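Local coordinates for arginase (Thermus thermophilus, PDB 2EF5), which probably catalyses the manganese-dependent hydrolysis of L-arginine to L-ornithine and urea, at residues 89-94 with 257-262; 119-124 with 162-167. All coordinates share one frame; numbering follows the deposited sequence.

Interaction 1 (89-94 with 257-262); sequences PIVLGG and SLDLVE
Ser257 meets the ring of Pro89 through its CB, 3.6 Å from Pro89 CG. An alanine in place of Pro89 would lack CG and CD and would probably leave a gap beside Ser257 CB. Leu258 is held at both backbone ends, its N donating to Pro89 O (3.0 Å) and its O accepting from Val91 N (2.9 Å), the alternation of a parallel pair in register. On the face of the sheet away from Leu258 and Leu260, Asp259 lies alongside Val91, with OD1 3.8 Å from Val91 CB; its carboxylate looks elsewhere for polar partners, to the hydroxyls of Ser99, Ser102 and Ser215. Leu260 N donates to Val91 O in a nearly straight bond (171°), and its CD1 touches both Ile90 CG2 and Leu92 CD2, 4.0 Å from each. Past Val261, whose CB abuts Gly94 O, the pattern shifts: Glu262 N bonds to Gly94 O at 3.0 Å, leaving buried Gly93 O without a partner. Glu262 OE2 accepts a hydrogen bond from the backbone N of His96, itself a manganese ligand. Both strands are interior to the parallel sheet: strand 2-8 flanks 89-93, strand 212-217 flanks 257-261, and helix 22-28 covers Leu92 and Leu260.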
# COMPACT_ATOMS: atom_id res chain seq x y z
N PRO A 89 -41.98 -1.45 -18.11
CA PRO A 89 -41.49 -1.26 -19.48
C PRO A 89 -40.16 -1.94 -19.78
O PRO A 89 -39.21 -1.85 -19.01
CB PRO A 89 -41.37 0.25 -19.58
CG PRO A 89 -40.82 0.60 -18.23
CD PRO A 89 -41.68 -0.27 -17.28
N ILE A 90 -40.11 -2.61 -20.93
CA ILE A 90 -38.90 -3.26 -21.40
C ILE A 90 -38.61 -2.63 -22.75
O ILE A 90 -39.42 -2.73 -23.68
CB ILE A 90 -39.08 -4.77 -21.61
CG1 ILE A 90 -39.40 -5.46 -20.28
CG2 ILE A 90 -37.79 -5.35 -22.21
CD1 ILE A 90 -39.64 -6.96 -20.43
N VAL A 91 -37.46 -1.98 -22.86
CA VAL A 91 -37.09 -1.33 -24.10
C VAL A 91 -36.04 -2.17 -24.83
O VAL A 91 -34.98 -2.46 -24.29
CB VAL A 91 -36.53 0.08 -23.83
CG1 VAL A 91 -36.23 0.79 -25.14
CG2 VAL A 91 -37.53 0.87 -22.98
N LEU A 92 -36.36 -2.55 -26.06
CA LEU A 92 -35.48 -3.35 -26.90
C LEU A 92 -34.70 -2.39 -27.74
O LEU A 92 -35.27 -1.52 -28.40
CB LEU A 92 -36.29 -4.26 -27.82
CG LEU A 92 -37.44 -5.02 -27.16
CD1 LEU A 92 -38.13 -5.88 -28.21
CD2 LEU A 92 -36.92 -5.88 -26.02
N GLY A 93 -33.39 -2.53 -27.75
CA GLY A 93 -32.69 -1.57 -28.55
C GLY A 93 -31.60 -1.97 -29.48
O GLY A 93 -31.28 -3.14 -29.70
N GLY A 94 -31.08 -0.91 -30.08
CA GLY A 94 -29.96 -0.97 -30.96
C GLY A 94 -29.02 -0.26 -30.00
O GLY A 94 -28.75 -0.78 -28.92
N SER A 257 -38.03 -1.26 -14.31
CA SER A 257 -37.88 -1.09 -15.76
C SER A 257 -36.60 -1.75 -16.27
O SER A 257 -35.64 -1.92 -15.53
CB SER A 257 -37.90 0.40 -16.11
OG SER A 257 -36.98 1.12 -15.31
N LEU A 258 -36.58 -2.07 -17.55
CA LEU A 258 -35.43 -2.76 -18.13
C LEU A 258 -35.12 -2.43 -19.58
O LEU A 258 -36.03 -2.29 -20.39
CB LEU A 258 -35.68 -4.28 -18.03
CG LEU A 258 -34.80 -5.23 -18.84
CD1 LEU A 258 -33.43 -5.32 -18.19
CD2 LEU A 258 -35.43 -6.61 -18.91
N ASP A 259 -33.83 -2.29 -19.90
CA ASP A 259 -33.41 -2.07 -21.28
C ASP A 259 -32.62 -3.32 -21.68
O ASP A 259 -31.82 -3.82 -20.90
CB ASP A 259 -32.44 -0.89 -21.45
CG ASP A 259 -32.96 0.41 -20.88
OD1 ASP A 259 -34.17 0.68 -20.97
OD2 ASP A 259 -32.13 1.17 -20.35
N LEU A 260 -32.85 -3.80 -22.90
CA LEU A 260 -32.12 -4.94 -23.45
C LEU A 260 -31.51 -4.34 -24.71
O LEU A 260 -32.18 -4.21 -25.73
CB LEU A 260 -33.08 -6.08 -23.81
CG LEU A 260 -33.84 -6.73 -22.66
CD1 LEU A 260 -34.76 -7.81 -23.21
CD2 LEU A 260 -32.85 -7.35 -21.66
N VAL A 261 -30.24 -3.95 -24.63
CA VAL A 261 -29.60 -3.27 -25.75
C VAL A 261 -28.37 -3.91 -26.38
O VAL A 261 -27.84 -4.90 -25.89
CB VAL A 261 -29.18 -1.84 -25.32
CG1 VAL A 261 -30.39 -1.07 -24.77
CG2 VAL A 261 -28.09 -1.93 -24.25
N GLU A 262 -27.95 -3.30 -27.48
CA GLU A 262 -26.76 -3.67 -28.24
C GLU A 262 -26.73 -5.07 -28.88
O GLU A 262 -25.66 -5.57 -29.23
CB GLU A 262 -25.52 -3.46 -27.36
CG GLU A 262 -25.28 -2.00 -26.95
CD GLU A 262 -24.71 -1.14 -28.09
OE1 GLU A 262 -23.84 -1.64 -28.82
OE2 GLU A 262 -25.12 0.03 -28.24

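Interaction 2 (119-124 with 162-167); sequences AHADFN and VVLVGV. With MN (manganese (II) ion), chain H.
Ala121 and Leu164 supply the apolar part of this contact. Leu164 CD1 comes up to Ala121 CB at 3.6 Å, while its second methyl, CD2, sits 3.9 Å from Ala121 CA, so the forked end of the leucine is applied to the alanine's CA-CB edge. Val167 works differently, because its two methyls meet backbone oxygens: CG1 lies 3.8 Å from Ala119 O and CG2 3.9 Å from His120 O. This division follows from a first torsion of 174°, which sets CG1 anti to the backbone N and CG2 anti to the carbonyl carbon.

Polar contact between the segments is slight. The CA-H of Val167 points to Ala119 O, with CA and O 3.5 Å apart, and conventional bonding passes to the next residue, Arg168, which pairs with the Ala119 backbone. At the corner just before, Gly166 has a positive phi of 94°, where a side chain would jam against the preceding carbonyl oxygen.

Residues 119-122 are the last four of the Asp-Ala-His-Ala-Asp signature of the arginase family, which begins at Asp118 just after strand 113-117 and brings ligands to the binuclear manganese centre.

Asp122 binds one manganese through OD2 at 2.2 Å, whereas its OD1 stays 3.3 Å from the ion, making the carboxylate essentially monodentate. His96, Asp118 and Asp217 are the ion's other protein ligands, and Trp116 NE1 donates a hydrogen bond to the same OD2, a second-shell contact that probably helps fix the carboxylate. His120 serves the second manganese, together with Asp118, Asp217 and Asp219.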
# COMPACT_ATOMS: atom_id res chain seq x y z
N ALA A 119 -20.10 -3.98 -20.43
CA ALA A 119 -18.65 -4.19 -20.47
C ALA A 119 -18.01 -2.80 -20.48
O ALA A 119 -16.82 -2.66 -20.19
CB ALA A 119 -18.25 -4.96 -21.72
N HIS A 120 -18.81 -1.79 -20.83
CA HIS A 120 -18.33 -0.41 -20.86
C HIS A 120 -19.11 0.44 -19.87
O HIS A 120 -20.17 0.02 -19.39
CB HIS A 120 -18.48 0.18 -22.27
CG HIS A 120 -17.85 -0.66 -23.33
ND1 HIS A 120 -18.53 -1.66 -23.99
CD2 HIS A 120 -16.59 -0.68 -23.82
CE1 HIS A 120 -17.71 -2.27 -24.84
NE2 HIS A 120 -16.53 -1.69 -24.75
N ALA A 121 -18.61 1.63 -19.58
CA ALA A 121 -19.25 2.54 -18.64
C ALA A 121 -20.15 3.57 -19.31
O ALA A 121 -21.01 4.16 -18.65
CB ALA A 121 -18.19 3.25 -17.81
N ASP A 122 -19.96 3.77 -20.61
CA ASP A 122 -20.75 4.74 -21.37
C ASP A 122 -20.82 6.06 -20.60
O ASP A 122 -21.87 6.71 -20.55
CB ASP A 122 -22.17 4.23 -21.60
CG ASP A 122 -22.21 2.96 -22.43
OD1 ASP A 122 -21.42 2.86 -23.40
OD2 ASP A 122 -23.03 2.08 -22.13
N PHE A 123 -19.70 6.44 -20.00
CA PHE A 123 -19.62 7.65 -19.20
C PHE A 123 -18.76 8.75 -19.84
O PHE A 123 -18.18 9.58 -19.13
CB PHE A 123 -19.08 7.31 -17.81
CG PHE A 123 -19.69 8.12 -16.70
CD1 PHE A 123 -20.99 7.87 -16.28
CD2 PHE A 123 -18.97 9.13 -16.08
CE1 PHE A 123 -21.56 8.62 -15.25
CE2 PHE A 123 -19.53 9.89 -15.06
CZ PHE A 123 -20.83 9.63 -14.64
N ASN A 124 -18.68 8.75 -21.16
CA ASN A 124 -17.89 9.76 -21.87
C ASN A 124 -18.69 11.05 -22.08
O ASN A 124 -19.92 11.06 -22.00
CB ASN A 124 -17.46 9.23 -23.25
CG ASN A 124 -16.17 8.44 -23.20
OD1 ASN A 124 -16.08 7.35 -23.76
ND2 ASN A 124 -15.16 8.98 -22.53
N VAL A 162 -26.16 5.37 -9.03
CA VAL A 162 -25.77 4.57 -10.20
C VAL A 162 -24.73 3.53 -9.81
O VAL A 162 -23.82 3.81 -9.03
CB VAL A 162 -25.17 5.46 -11.32
CG1 VAL A 162 -24.61 4.57 -12.45
CG2 VAL A 162 -26.23 6.40 -11.88
N VAL A 163 -24.86 2.33 -10.35
CA VAL A 163 -23.90 1.26 -10.08
C VAL A 163 -23.62 0.56 -11.41
O VAL A 163 -24.55 0.18 -12.11
CB VAL A 163 -24.44 0.21 -9.07
CG1 VAL A 163 -23.38 -0.86 -8.83
CG2 VAL A 163 -24.79 0.88 -7.73
N LEU A 164 -22.34 0.43 -11.74
CA LEU A 164 -21.91 -0.23 -12.96
C LEU A 164 -21.44 -1.63 -12.57
O LEU A 164 -20.73 -1.78 -11.58
CB LEU A 164 -20.75 0.54 -13.60
CG LEU A 164 -21.07 1.78 -14.43
CD1 LEU A 164 -19.82 2.63 -14.65
CD2 LEU A 164 -21.65 1.33 -15.77
N VAL A 165 -21.83 -2.63 -13.35
CA VAL A 165 -21.45 -4.01 -13.06
C VAL A 165 -20.96 -4.71 -14.32
O VAL A 165 -21.63 -4.69 -15.35
CB VAL A 165 -22.65 -4.82 -12.49
CG1 VAL A 165 -22.20 -6.25 -12.14
CG2 VAL A 165 -23.23 -4.13 -11.26
N GLY A 166 -19.78 -5.32 -14.22
CA GLY A 166 -19.21 -6.06 -15.34
C GLY A 166 -18.26 -5.29 -16.24
O GLY A 166 -17.81 -5.83 -17.25
N VAL A 167 -17.95 -4.05 -15.88
CA VAL A 167 -17.07 -3.23 -16.70
C VAL A 167 -15.67 -3.81 -16.87
O VAL A 167 -15.06 -4.29 -15.92
CB VAL A 167 -16.96 -1.80 -16.12
CG1 VAL A 167 -15.94 -0.99 -16.89
CG2 VAL A 167 -18.31 -1.12 -16.18
MN MN H . -23.43 0.23 -23.31

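Followed from the N terminus, the chain first lays down 89-94, then 119-124, 162-167 and lastly 257-262. Interaction 2 closes the shorter loop, with 37 residues between its segments, and interaction 1 the longer one, with 162; the shorter lies wholly within the longer, and the two do not cross. Interaction 1 pairs neighbouring strands of the parallel sheet. Interaction 2 joins the loop leaving strand 113-117 to the adjacent strand 162-167, and in the sheet order strands 212-217 and 113-117 stand between 255-261 and 162-167. The centres of interactions 1 and 2 are about 16 Å apart and their nearest atoms about 7 Å, without touching. The manganese centre lies between them: His96 follows 89-94 closely, and Glu262 touches Asp217, a co-ligand of Asp122.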